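Local coordinates for protein hydroxynitrile lyase (Passiflora edulis, PDB 5Y02) that probably acts as a lyase that cleaves cyanohydrins such as (R)-mandelonitrile, which it holds in a pocket between its sheet and helices, at residues 38-50 with 61-74. Sequence-based numbering, arbitrary orientation. Where two conformers were deposited one is given.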
ATOM      1  N   ALA A  38     -20.034   0.908  -7.658  1.00 51.72           N
ATOM      2  CA  ALA A  38     -19.180  -0.030  -8.396  1.00 48.42           C
ATOM      3  C   ALA A  38     -19.269  -1.443  -7.846  1.00 46.26           C
ATOM      4  O   ALA A  38     -18.747  -1.713  -6.763  1.00 48.14           O
ATOM      5  CB  ALA A  38     -17.721   0.428  -8.345  1.00 47.09           C
ATOM      6  N   PRO A  39     -19.891  -2.373  -8.595  1.00 47.51           N
ATOM      7  CA  PRO A  39     -19.526  -3.749  -8.247  1.00 45.08           C
ATOM      8  C   PRO A  39     -17.999  -4.013  -8.334  1.00 40.50           C
ATOM      9  O   PRO A  39     -17.500  -4.853  -7.597  1.00 39.05           O
ATOM     10  CB  PRO A  39     -20.301  -4.601  -9.273  1.00 47.58           C
ATOM     11  CG  PRO A  39     -20.718  -3.657 -10.352  1.00 48.37           C
ATOM     12  CD  PRO A  39     -20.889  -2.327  -9.678  1.00 47.76           C
ATOM     13  N   GLU A  40     -17.272  -3.288  -9.191  1.00 35.62           N
ATOM     14  CA  GLU A  40     -15.870  -3.635  -9.475  1.00 32.54           C
ATOM     15  C   GLU A  40     -14.923  -3.457  -8.273  1.00 29.50           C
ATOM     16  O   GLU A  40     -14.063  -4.309  -8.037  1.00 26.57           O
ATOM     17  CB  GLU A  40     -15.330  -2.844 -10.667  1.00 33.49           C
ATOM     18  CG  GLU A  40     -15.998  -3.153 -12.009  1.00 34.02           C
ATOM     19  CD  GLU A  40     -17.097  -2.168 -12.390  1.00 36.74           C
ATOM     20  OE1 GLU A  40     -17.593  -1.430 -11.505  1.00 38.37           O
ATOM     21  OE2 GLU A  40     -17.476  -2.138 -13.584  1.00 36.87           O
ATOM     22  N   MET A  41     -15.072  -2.357  -7.534  1.00 27.41           N
ATOM     23  CA  MET A  41     -14.179  -2.080  -6.399  1.00 26.71           C
ATOM     24  C   MET A  41     -14.610  -2.865  -5.172  1.00 26.51           C
ATOM     25  O   MET A  41     -15.696  -2.624  -4.642  1.00 28.89           O
ATOM     26  CB  MET A  41     -14.118  -0.585  -6.068  1.00 27.94           C
ATOM     27  CG  MET A  41     -13.087  -0.284  -4.982  1.00 29.19           C
ATOM     28  SD  MET A  41     -12.646   1.453  -4.757  1.00 33.90           S
ATOM     29  CE  MET A  41     -13.979   1.952  -3.682  1.00 32.87           C
ATOM     30  N   LYS A  42     -13.767  -3.786  -4.709  1.00 24.22           N
ATOM     31  CA  LYS A  42     -14.068  -4.589  -3.526  1.00 25.73           C
ATOM     32  C   LYS A  42     -13.064  -4.418  -2.399  1.00 23.74           C
ATOM     33  O   LYS A  42     -11.928  -3.962  -2.609  1.00 21.38           O
ATOM     34  CB  LYS A  42     -14.089  -6.079  -3.866  1.00 28.93           C
ATOM     35  CG  LYS A  42     -15.008  -6.482  -4.995  1.00 32.21           C
ATOM     36  CD  LYS A  42     -16.473  -6.210  -4.717  1.00 35.78           C
ATOM     37  CE  LYS A  42     -17.374  -7.109  -5.571  1.00 37.49           C
ATOM     38  NZ  LYS A  42     -16.885  -7.345  -6.965  1.00 38.45           N
ATOM     39  N   GLU A  43     -13.521  -4.800  -1.204  1.00 22.74           N
ATOM     40  CA  GLU A  43     -12.698  -4.879  -0.009  0.57 23.58           C
ATOM     41  C   GLU A  43     -11.964  -3.558   0.288  1.00 21.41           C
ATOM     42  O   GLU A  43     -10.817  -3.548   0.723  1.00 18.11           O
ATOM     43  CB  GLU A  43     -11.717  -6.061  -0.136  0.57 26.50           C
ATOM     44  CG  GLU A  43     -12.397  -7.421  -0.374  0.57 28.54           C
ATOM     45  CD  GLU A  43     -13.247  -7.910   0.802  0.57 31.33           C
ATOM     46  OE1 GLU A  43     -13.101  -7.391   1.934  0.57 34.74           O
ATOM     47  OE2 GLU A  43     -14.068  -8.837   0.603  0.57 33.39           O
ATOM     48  N   TRP A  44     -12.640  -2.441   0.068  1.00 19.52           N
ATOM     49  CA  TRP A  44     -12.015  -1.145   0.307  1.00 19.07           C
ATOM     50  C   TRP A  44     -11.798  -0.948   1.805  1.00 19.13           C
ATOM     51  O   TRP A  44     -12.685  -1.239   2.634  1.00 18.86           O
ATOM     52  CB  TRP A  44     -12.842  -0.020  -0.329  1.00 19.61           C
ATOM     53  CG  TRP A  44     -12.284   1.369  -0.168  1.00 19.48           C
ATOM     54  CD1 TRP A  44     -11.355   1.992  -0.959  1.00 20.10           C
ATOM     55  CD2 TRP A  44     -12.636   2.310   0.851  1.00 19.39           C
ATOM     56  NE1 TRP A  44     -11.119   3.278  -0.492  1.00 19.76           N
ATOM     57  CE2 TRP A  44     -11.895   3.494   0.611  1.00 19.45           C
ATOM     58  CE3 TRP A  44     -13.519   2.277   1.934  1.00 19.28           C
ATOM     59  CZ2 TRP A  44     -12.024   4.622   1.405  1.00 18.89           C
ATOM     60  CZ3 TRP A  44     -13.643   3.401   2.724  1.00 19.81           C
ATOM     61  CH2 TRP A  44     -12.885   4.554   2.463  1.00 19.83           C
ATOM     62  N   LYS A  45     -10.584  -0.527   2.159  1.00 17.86           N
ATOM     63  CA  LYS A  45     -10.220  -0.214   3.535  1.00 19.42           C
ATOM     64  C   LYS A  45      -9.232   0.940   3.463  1.00 18.58           C
ATOM     65  O   LYS A  45      -8.624   1.195   2.411  1.00 17.71           O
ATOM     66  CB  LYS A  45      -9.573  -1.407   4.268  1.00 22.15           C
ATOM     67  CG  LYS A  45     -10.355  -2.718   4.195  1.00 25.77           C
ATOM     68  CD  LYS A  45      -9.585  -3.917   4.739  1.00 28.80           C
ATOM     69  CE  LYS A  45     -10.084  -5.247   4.172  1.00 33.79           C
ATOM     70  NZ  LYS A  45     -11.562  -5.426   4.219  1.00 36.15           N
ATOM     71  N   TRP A  46      -9.091   1.651   4.565  1.00 17.38           N
ATOM     72  CA  TRP A  46      -8.171   2.792   4.605  1.00 17.24           C
ATOM     73  C   TRP A  46      -7.704   3.008   6.023  1.00 16.53           C
ATOM     74  O   TRP A  46      -8.266   2.442   6.976  1.00 16.25           O
ATOM     75  CB  TRP A  46      -8.859   4.052   4.064  1.00 17.10           C
ATOM     76  CG  TRP A  46      -9.907   4.581   4.980  1.00 17.78           C
ATOM     77  CD1 TRP A  46     -11.178   4.105   5.122  1.00 17.99           C
ATOM     78  CD2 TRP A  46      -9.781   5.673   5.913  1.00 18.56           C
ATOM     79  NE1 TRP A  46     -11.839   4.811   6.080  1.00 19.39           N
ATOM     80  CE2 TRP A  46     -11.016   5.788   6.579  1.00 18.87           C
ATOM     81  CE3 TRP A  46      -8.750   6.561   6.242  1.00 19.15           C
ATOM     82  CZ2 TRP A  46     -11.247   6.743   7.572  1.00 19.44           C
ATOM     83  CZ3 TRP A  46      -8.983   7.537   7.232  1.00 19.59           C
ATOM     84  CH2 TRP A  46     -10.223   7.602   7.889  1.00 20.11           C
ATOM     85  N   GLY A  47      -6.694   3.848   6.174  1.00 15.85           N
ATOM     86  CA  GLY A  47      -6.314   4.329   7.483  1.00 16.14           C
ATOM     87  C   GLY A  47      -5.257   5.400   7.440  1.00 16.59           C
ATOM     88  O   GLY A  47      -4.782   5.773   6.362  1.00 17.45           O
ATOM     89  N   THR A  48      -4.882   5.880   8.615  1.00 16.37           N
ATOM     90  CA  THR A  48      -3.876   6.931   8.737  1.00 16.47           C
ATOM     91  C   THR A  48      -2.592   6.345   9.261  1.00 15.85           C
ATOM     92  O   THR A  48      -2.599   5.485  10.140  1.00 14.65           O
ATOM     93  CB  THR A  48      -4.355   8.059   9.668  1.00 16.86           C
ATOM     94  OG1 THR A  48      -4.939   7.489  10.827  1.00 17.26           O
ATOM     95  CG2 THR A  48      -5.402   8.876   8.996  1.00 17.36           C
ATOM     96  N   ASP A  49      -1.473   6.819   8.726  1.00 15.30           N
ATOM     97  CA  ASP A  49      -0.195   6.338   9.177  1.00 15.90           C
ATOM     98  C   ASP A  49      -0.017   6.495  10.698  1.00 16.05           C
ATOM     99  O   ASP A  49      -0.395   7.509  11.291  1.00 16.65           O
ATOM    100  CB  ASP A  49       0.968   6.991   8.437  1.00 15.91           C
ATOM    101  CG  ASP A  49       2.289   6.428   8.898  1.00 16.49           C
ATOM    102  OD1 ASP A  49       2.564   5.239   8.621  1.00 16.99           O
ATOM    103  OD2 ASP A  49       3.013   7.154   9.624  1.00 16.78           O
ATOM    104  N   LEU A  50       0.537   5.464  11.315  1.00 16.36           N
ATOM    105  CA  LEU A  50       0.666   5.412  12.765  1.00 17.91           C
ATOM    106  C   LEU A  50       1.787   6.285  13.354  1.00 18.96           C
ATOM    107  O   LEU A  50       1.876   6.414  14.575  1.00 20.61           O
ATOM    108  CB  LEU A  50       0.805   3.960  13.231  1.00 18.32           C
ATOM    109  CG  LEU A  50      -0.519   3.193  13.205  1.00 18.72           C
ATOM    110  CD1 LEU A  50      -0.230   1.703  13.286  1.00 19.08           C
ATOM    111  CD2 LEU A  50      -1.445   3.613  14.338  1.00 20.52           C
ATOM    112  N   PHE A  61       3.586  10.940   3.576  1.00 16.09           N
ATOM    113  CA  PHE A  61       2.259  10.390   3.285  1.00 16.18           C
ATOM    114  C   PHE A  61       1.517  10.114   4.588  1.00 15.52           C
ATOM    115  O   PHE A  61       2.089   9.600   5.553  1.00 17.24           O
ATOM    116  CB  PHE A  61       2.363   9.137   2.414  1.00 15.68           C
ATOM    117  CG  PHE A  61       2.883   9.414   1.037  1.00 16.39           C
ATOM    118  CD1 PHE A  61       2.015   9.891   0.040  1.00 15.84           C
ATOM    119  CD2 PHE A  61       4.225   9.236   0.727  1.00 16.20           C
ATOM    120  CE1 PHE A  61       2.479  10.164  -1.229  1.00 16.23           C
ATOM    121  CE2 PHE A  61       4.703   9.512  -0.550  1.00 17.08           C
ATOM    122  CZ  PHE A  61       3.831   9.981  -1.527  1.00 16.52           C
ATOM    123  N   THR A  62       0.245  10.479   4.624  1.00 15.00           N
ATOM    124  CA  THR A  62      -0.547  10.387   5.843  1.00 14.95           C
ATOM    125  C   THR A  62      -1.651   9.342   5.812  1.00 14.56           C
ATOM    126  O   THR A  62      -2.065   8.899   6.872  1.00 14.96           O
ATOM    127  CB  THR A  62      -1.186  11.730   6.187  1.00 15.15           C
ATOM    128  OG1 THR A  62      -2.019  12.148   5.106  1.00 14.88           O
ATOM    129  CG2 THR A  62      -0.069  12.794   6.402  1.00 16.00           C
ATOM    130  N   HIS A  63      -2.131   9.005   4.624  1.00 13.73           N
ATOM    131  CA  HIS A  63      -3.273   8.117   4.437  1.00 14.46           C
ATOM    132  C   HIS A  63      -2.949   7.019   3.428  1.00 14.17           C
ATOM    133  O   HIS A  63      -2.221   7.243   2.432  1.00 13.70           O
ATOM    134  CB  HIS A  63      -4.432   8.884   3.864  1.00 14.28           C
ATOM    135  CG  HIS A  63      -5.092   9.820   4.817  1.00 15.66           C
ATOM    136  ND1 HIS A  63      -4.498  10.984   5.257  1.00 15.28           N
ATOM    137  CD2 HIS A  63      -6.337   9.797   5.353  1.00 15.91           C
ATOM    138  CE1 HIS A  63      -5.346  11.626   6.041  1.00 16.27           C
ATOM    139  NE2 HIS A  63      -6.468  10.930   6.116  1.00 16.40           N
ATOM    140  N   ALA A  64      -3.496   5.830   3.694  1.00 13.68           N
ATOM    141  CA  ALA A  64      -3.447   4.714   2.765  1.00 13.69           C
ATOM    142  C   ALA A  64      -4.866   4.225   2.497  1.00 13.87           C
ATOM    143  O   ALA A  64      -5.725   4.258   3.393  1.00 12.92           O
ATOM    144  CB  ALA A  64      -2.613   3.571   3.324  1.00 13.93           C
ATOM    145  N   TYR A  65      -5.072   3.767   1.274  1.00 13.86           N
ATOM    146  CA  TYR A  65      -6.360   3.207   0.838  1.00 14.95           C
ATOM    147  C   TYR A  65      -6.059   1.955   0.020  1.00 15.75           C
ATOM    148  O   TYR A  65      -5.223   1.987  -0.896  1.00 15.46           O
ATOM    149  CB  TYR A  65      -7.144   4.208  -0.013  1.00 14.72           C
ATOM    150  CG  TYR A  65      -7.083   5.623   0.481  1.00 14.78           C
ATOM    151  CD1 TYR A  65      -5.973   6.419   0.188  1.00 14.98           C
ATOM    152  CD2 TYR A  65      -8.107   6.183   1.236  1.00 14.80           C
ATOM    153  CE1 TYR A  65      -5.884   7.720   0.621  1.00 15.52           C
ATOM    154  CE2 TYR A  65      -8.024   7.503   1.678  1.00 15.19           C
ATOM    155  CZ  TYR A  65      -6.905   8.268   1.360  1.00 15.36           C
ATOM    156  OH  TYR A  65      -6.767   9.571   1.772  1.00 15.74           O
ATOM    157  N   GLU A  66      -6.770   0.871   0.313  1.00 15.49           N
ATOM    158  CA  GLU A  66      -6.565  -0.381  -0.382  1.00 16.34           C
ATOM    159  C   GLU A  66      -7.898  -0.873  -0.927  1.00 17.16           C
ATOM    160  O   GLU A  66      -8.946  -0.717  -0.274  1.00 16.20           O
ATOM    161  CB  GLU A  66      -5.953  -1.431   0.564  1.00 19.06           C
ATOM    162  CG  GLU A  66      -6.618  -1.522   1.931  1.00 21.30           C
ATOM    163  CD  GLU A  66      -6.059  -2.638   2.791  1.00 24.30           C
ATOM    164  OE1 GLU A  66      -6.525  -3.783   2.634  1.00 26.52           O
ATOM    165  OE2 GLU A  66      -5.121  -2.379   3.587  1.00 26.92           O
ATOM    166  N   SER A  67      -7.846  -1.471  -2.102  1.00 16.96           N
ATOM    167  CA  SER A  67      -9.029  -2.135  -2.680  1.00 17.54           C
ATOM    168  C   SER A  67      -8.600  -3.233  -3.638  1.00 18.12           C
ATOM    169  O   SER A  67      -7.415  -3.361  -4.008  1.00 16.54           O
ATOM    170  CB  SER A  67      -9.954  -1.131  -3.341  1.00 17.78           C
ATOM    171  OG  SER A  67      -9.291  -0.323  -4.284  1.00 19.79           O
ATOM    172  N   THR A  68      -9.563  -4.065  -4.004  1.00 17.67           N
ATOM    173  CA  THR A  68      -9.285  -5.239  -4.791  1.00 19.49           C
ATOM    174  C   THR A  68     -10.230  -5.248  -5.983  1.00 19.18           C
ATOM    175  O   THR A  68     -11.400  -4.944  -5.826  1.00 19.19           O
ATOM    176  CB  THR A  68      -9.483  -6.517  -3.952  1.00 20.39           C
ATOM    177  OG1 THR A  68      -8.574  -6.532  -2.855  1.00 21.12           O
ATOM    178  CG2 THR A  68      -9.247  -7.761  -4.797  1.00 20.84           C
ATOM    179  N   PHE A  69      -9.702  -5.594  -7.158  1.00 20.08           N
ATOM    180  CA  PHE A  69     -10.471  -5.766  -8.377  1.00 21.13           C
ATOM    181  C   PHE A  69     -10.289  -7.178  -8.919  1.00 23.16           C
ATOM    182  O   PHE A  69      -9.213  -7.754  -8.811  1.00 22.41           O
ATOM    183  CB  PHE A  69     -10.050  -4.731  -9.410  1.00 20.08           C
ATOM    184  CG  PHE A  69     -10.333  -3.346  -8.973  1.00 19.77           C
ATOM    185  CD1 PHE A  69      -9.447  -2.674  -8.122  1.00 19.62           C
ATOM    186  CD2 PHE A  69     -11.512  -2.704  -9.364  1.00 20.29           C
ATOM    187  CE1 PHE A  69      -9.737  -1.388  -7.676  1.00 19.68           C
ATOM    188  CE2 PHE A  69     -11.792  -1.427  -8.920  1.00 20.38           C
ATOM    189  CZ  PHE A  69     -10.899  -0.761  -8.086  1.00 20.59           C
ATOM    190  N   HIS A  70     -11.354  -7.716  -9.515  1.00 25.53           N
ATOM    191  CA  HIS A  70     -11.357  -9.086 -10.069  1.00 27.63           C
ATOM    192  C   HIS A  70     -10.340  -9.257 -11.216  1.00 25.91           C
ATOM    193  O   HIS A  70      -9.753 -10.326 -11.388  1.00 26.80           O
ATOM    194  CB  HIS A  70     -12.794  -9.435 -10.528  1.00 32.04           C
ATOM    195  CG  HIS A  70     -12.925 -10.761 -11.215  1.00 38.27           C
ATOM    196  ND1 HIS A  70     -12.730 -11.962 -10.562  1.00 42.67           N
ATOM    197  CD2 HIS A  70     -13.265 -11.077 -12.490  1.00 41.81           C
ATOM    198  CE1 HIS A  70     -12.920 -12.959 -11.410  1.00 42.40           C
ATOM    199  NE2 HIS A  70     -13.245 -12.451 -12.585  1.00 42.53           N
ATOM    200  N   SER A  71     -10.109  -8.192 -11.973  1.00 23.90           N
ATOM    201  CA  SER A  71      -9.199  -8.223 -13.106  1.00 23.88           C
ATOM    202  C   SER A  71      -8.802  -6.808 -13.479  1.00 23.29           C
ATOM    203  O   SER A  71      -9.447  -5.844 -13.041  1.00 21.64           O
ATOM    204  CB  SER A  71      -9.896  -8.869 -14.301  1.00 23.38           C
ATOM    205  OG  SER A  71     -11.001  -8.081 -14.677  1.00 23.79           O
ATOM    206  N   VAL A  72      -7.762  -6.684 -14.298  1.00 23.12           N
ATOM    207  CA  VAL A  72      -7.409  -5.395 -14.895  1.00 24.96           C
ATOM    208  C   VAL A  72      -8.547  -4.806 -15.730  1.00 23.97           C
ATOM    209  O   VAL A  72      -8.790  -3.605 -15.661  1.00 24.77           O
ATOM    210  CB  VAL A  72      -6.105  -5.471 -15.733  1.00 24.85           C
ATOM    211  CG1 VAL A  72      -5.952  -4.276 -16.679  1.00 26.05           C
ATOM    212  CG2 VAL A  72      -4.916  -5.530 -14.809  1.00 25.65           C
ATOM    213  N   ALA A  73      -9.241  -5.638 -16.509  1.00 24.33           N
ATOM    214  CA  ALA A  73     -10.424  -5.197 -17.273  1.00 24.62           C
ATOM    215  C   ALA A  73     -11.446  -4.502 -16.383  1.00 22.76           C
ATOM    216  O   ALA A  73     -11.952  -3.427 -16.715  1.00 22.61           O
ATOM    217  CB  ALA A  73     -11.081  -6.378 -17.984  1.00 26.12           C
ATOM    218  N   ASP A  74     -11.740  -5.124 -15.248  1.00 22.46           N
ATOM    219  CA  ASP A  74     -12.702  -4.574 -14.304  1.00 24.09           C
ATOM    220  C   ASP A  74     -12.190  -3.273 -13.684  1.00 22.33           C
ATOM    221  O   ASP A  74     -12.952  -2.324 -13.558  1.00 21.35           O
ATOM    222  CB  ASP A  74     -13.046  -5.583 -13.210  1.00 25.74           C
ATOM    223  CG  ASP A  74     -13.892  -6.740 -13.727  1.00 28.83           C
ATOM    224  OD1 ASP A  74     -14.907  -6.477 -14.387  1.00 31.65           O
ATOM    225  OD2 ASP A  74     -13.532  -7.911 -13.478  1.00 31.86           O
TER
HETATM  226  O   HOH W   1     -13.696  -6.237  -9.874  1.00 31.66           O
HETATM  227  O   HOH W   2     -16.335  -4.314 -15.081  1.00 38.35           O
HETATM  228  O   HOH W   3      -8.525  -4.763   1.315  1.00 31.23           O
HETATM  229  O   HOH W   4      -0.855   9.941   9.692  1.00 38.19           O
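Trp-46 and Tyr-65 face each other as a non-hydrogen-bonded antiparallel pair, CB of Trp-46 lying 3.6 Å from Tyr-65 CD2. Two residues further along the strand, CG2 of Thr-48 sits over a face of the His-63 imidazole, 3.9 Å from its centroid, a CH-pi contact. The threonine methyl is anti to its own carbonyl carbon, and this torsion sets it above the ring while the two side chains run alongside each other. The His-63 ring is also held at its edge, where ND1 shares a 2.7 Å hydrogen bond with Thr-62 OG1.

Alternating with these pairs are the hydrogen-bonded ones: Lys-45 and Glu-66 before Trp-46, where Glu-66 N gives a nearly straight bond to Lys-45 O (2.8 Å, 173°), and Gly-47 and Ala-64 between them, which exchange two more. The small residues of that last pair suit a face against which the second subunit packs, its Tyr-103 lying on Ala-64. On the same face the aliphatic part of Lys-45 runs obliquely across Glu-66, CD being 3.7 Å from OE1; the ammonium itself reaches Glu-107 of the second subunit, while the buried Glu-66 carboxylate is satisfied by Arg-8 of both subunits and by Tyr-103 of the second.

Between Lys-42 and Lys-45 the register slips by one residue, a beta bulge, beyond which Lys-42 and Thr-68 pair again. The unbranched side chain of Met-41 stretches its CG, anti to the backbone N (chi1 -174°), to within 3.6 Å of Ser-67 CB, while its CB meets CE2 and CZ of Phe-69. Beyond it, one water joins Glu-40 OE2 to Asp-74 OD1.

Strand 63-69 continues the sheet to strand 7-15, and helix 21-37 covers Trp-46 and His-63 through Ile-28. Strand 44-48 is outermost within the chain, but backbone bonds from Trp-46 and Leu-50 join it to the second subunit, as in the dimeric alpha/beta barrel, with the side chain of Ser-67 about 5 Å from the bound (R)-mandelonitrile.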